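Local structure of choloylglycine hydrolase (Clostridium perfringens, 2BJF) at the interface of chains A and B. The protein hydrolyses the amide bond of glycine- and taurine-conjugated bile salts, releasing the free bile acid and the amino acid, and can also transfer the bile acyl group to amines. Sequence-based numbering; all coordinates share one arbitrary frame. Chains: chain A/B, Choloylglycine hydrolase.

The interface of chains A and B. Residues chain A 249-250, 297, 299; chain B 294-295, 297, 323.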
ATOM      1  N   LEU A 249     -14.205 -27.096  -9.713  1.00 12.91           N
ATOM      2  CA  LEU A 249     -15.274 -26.097  -9.660  1.00 12.30           C
ATOM      3  C   LEU A 249     -15.173 -25.116  -8.488  1.00 11.99           C
ATOM      4  O   LEU A 249     -15.267 -23.902  -8.681  1.00 11.82           O
ATOM      5  CB  LEU A 249     -16.648 -26.780  -9.657  1.00 12.33           C
ATOM      6  CG  LEU A 249     -17.899 -25.895  -9.670  1.00 12.30           C
ATOM      7  CD1 LEU A 249     -17.946 -25.009 -10.909  1.00 12.60           C
ATOM      8  CD2 LEU A 249     -19.153 -26.751  -9.580  1.00 12.26           C
ATOM      9  N   ILE A 250     -14.978 -25.638  -7.280  1.00 11.49           N
ATOM     10  CA  ILE A 250     -14.987 -24.795  -6.083  1.00 11.26           C
ATOM     11  C   ILE A 250     -13.832 -23.784  -6.044  1.00 10.99           C
ATOM     12  O   ILE A 250     -13.979 -22.697  -5.485  1.00 10.91           O
ATOM     13  CB  ILE A 250     -15.076 -25.634  -4.764  1.00 11.26           C
ATOM     14  CG1 ILE A 250     -15.598 -24.778  -3.601  1.00 11.58           C
ATOM     15  CG2 ILE A 250     -13.738 -26.290  -4.417  1.00 11.56           C
ATOM     16  CD1 ILE A 250     -17.020 -24.259  -3.785  1.00 11.56           C
ATOM     17  N   ASN A 297     -25.539 -18.918  -0.873  1.00  9.97           N
ATOM     18  CA  ASN A 297     -24.213 -19.321  -1.330  1.00 10.03           C
ATOM     19  C   ASN A 297     -24.106 -20.743  -1.885  1.00  9.91           C
ATOM     20  O   ASN A 297     -23.068 -21.100  -2.450  1.00 10.08           O
ATOM     21  CB  ASN A 297     -23.157 -19.074  -0.242  1.00 10.16           C
ATOM     22  CG  ASN A 297     -23.363 -19.936   0.992  1.00 10.55           C
ATOM     23  OD1 ASN A 297     -24.485 -20.316   1.326  1.00 11.29           O
ATOM     24  ND2 ASN A 297     -22.272 -20.233   1.686  1.00 12.65           N
ATOM     25  N   ILE A 299     -24.241 -23.460  -4.544  1.00  9.75           N
ATOM     26  CA  ILE A 299     -24.114 -23.461  -5.996  1.00  9.87           C
ATOM     27  C   ILE A 299     -25.291 -24.200  -6.635  1.00 10.12           C
ATOM     28  O   ILE A 299     -25.605 -25.332  -6.261  1.00 10.01           O
ATOM     29  CB  ILE A 299     -22.759 -24.075  -6.436  1.00  9.85           C
ATOM     30  CG1 ILE A 299     -21.600 -23.174  -5.985  1.00  9.74           C
ATOM     31  CG2 ILE A 299     -22.719 -24.299  -7.953  1.00 10.15           C
ATOM     32  CD1 ILE A 299     -20.246 -23.860  -5.965  1.00  9.95           C
TER
ATOM     33  N   TYR B 294     -13.689 -25.668   2.702  1.00  9.70           N
ATOM     34  CA  TYR B 294     -13.020 -25.311   1.451  1.00  9.81           C
ATOM     35  C   TYR B 294     -13.590 -26.116   0.280  1.00  9.99           C
ATOM     36  O   TYR B 294     -13.802 -25.580  -0.810  1.00  9.88           O
ATOM     37  CB  TYR B 294     -11.503 -25.519   1.556  1.00  9.74           C
ATOM     38  CG  TYR B 294     -10.740 -24.792   0.473  1.00  9.66           C
ATOM     39  CD1 TYR B 294     -10.258 -23.502   0.688  1.00  9.37           C
ATOM     40  CD2 TYR B 294     -10.521 -25.380  -0.774  1.00  9.90           C
ATOM     41  CE1 TYR B 294      -9.569 -22.815  -0.308  1.00  9.20           C
ATOM     42  CE2 TYR B 294      -9.836 -24.702  -1.778  1.00  9.52           C
ATOM     43  CZ  TYR B 294      -9.364 -23.419  -1.536  1.00  9.33           C
ATOM     44  OH  TYR B 294      -8.686 -22.738  -2.518  1.00  9.67           O
ATOM     45  N   GLU B 295     -13.851 -27.397   0.531  1.00 10.20           N
ATOM     46  CA  GLU B 295     -14.339 -28.322  -0.487  1.00 10.63           C
ATOM     47  C   GLU B 295     -15.835 -28.161  -0.761  1.00 10.48           C
ATOM     48  O   GLU B 295     -16.273 -28.267  -1.908  1.00 10.74           O
ATOM     49  CB  GLU B 295     -14.041 -29.766  -0.074  1.00 10.82           C
ATOM     50  CG  GLU B 295     -12.553 -30.118  -0.002  1.00 11.96           C
ATOM     51  CD  GLU B 295     -11.918 -29.862   1.366  1.00 13.51           C
ATOM     52  OE1 GLU B 295     -12.530 -29.190   2.230  1.00 13.23           O
ATOM     53  OE2 GLU B 295     -10.789 -30.348   1.575  1.00 14.80           O
ATOM     54  N   ASN B 297     -18.955 -25.527  -0.035  1.00  9.97           N
ATOM     55  CA  ASN B 297     -19.366 -24.209   0.440  1.00 10.03           C
ATOM     56  C   ASN B 297     -20.798 -24.112   0.969  1.00  9.91           C
ATOM     57  O   ASN B 297     -21.167 -23.086   1.547  1.00 10.08           O
ATOM     58  CB  ASN B 297     -19.096 -23.132  -0.620  1.00 10.16           C
ATOM     59  CG  ASN B 297     -19.932 -23.312  -1.876  1.00 10.55           C
ATOM     60  OD1 ASN B 297     -20.307 -24.427  -2.240  1.00 11.29           O
ATOM     61  ND2 ASN B 297     -20.215 -22.206  -2.553  1.00 12.65           N
ATOM     62  N   LEU B 323     -18.686 -31.438  -2.034  1.00 11.82           N
ATOM     63  CA  LEU B 323     -19.445 -30.317  -2.593  1.00 11.49           C
ATOM     64  C   LEU B 323     -20.910 -30.678  -2.844  1.00 11.40           C
ATOM     65  O   LEU B 323     -21.212 -31.671  -3.511  1.00 11.37           O
ATOM     66  CB  LEU B 323     -18.781 -29.789  -3.874  1.00 11.42           C
ATOM     67  CG  LEU B 323     -19.383 -28.556  -4.562  1.00 11.27           C
ATOM     68  CD1 LEU B 323     -19.393 -27.338  -3.645  1.00 10.93           C
ATOM     69  CD2 LEU B 323     -18.636 -28.246  -5.853  1.00 11.34           C
TER
HETATM   70  O   HOH W   1     -22.720 -25.345  -3.042  1.00 11.81           O
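A:Ile250, in the first turn of helix 249-257, inserts its side chain among B:Tyr294, B:Glu295, B:Asn297 and B:Leu323, forming the tight part of a two-fold subunit contact in this tetrameric N-terminal nucleophile (Ntn) hydrolase. It has 51 Å² hidden by the partner. CG1, set anti to the backbone N (chi1 -159°), carries CD1 over one face of the B:Asn297 amide, 3.6 Å from its carbon CG, the two side chains running past each other in opposite directions. Behind this methyl, CG1 rests 3.4 Å from the backbone O of B:Tyr294, a carbon-oxygen contact rather than a hydrogen bond. B:Leu323 packs against the same isoleucine, its CD1 being 3.9 Å from CD1 of A:Ile250.

The side chains of B:Asn297 and A:Ile299 cross at about a right angle, with CD1 of A:Ile299 3.8 Å from both OD1 and ND2 of B:Asn297. A water ties the same two residues together: the backbone N of A:Ile299 donates to it over 2.8 Å in a nearly straight bond (170° at H), and it lies 2.7 Å from OD1. This bridge gives the amide oxygen a polar partner beside the hydrocarbon packing.

The looser side is A:Leu249, with 10 Å² hidden against 51 Å² for A:Ile250; it crosses B:Leu323 at about a right angle and touches it through one methyl of each, CD2 4.0 Å from CD2 of B:Leu323. Towards the two-fold-related asparagines, ND2 of B:Asn297 comes within 3.1 Å of the backbone O of A:Asn297, but that oxygen sits well out of the amide plane, over the face opposite A:Ile250, and neither N-H points at it; the twin pair, ND2 of A:Asn297 with the backbone O of B:Asn297, is equally misdirected.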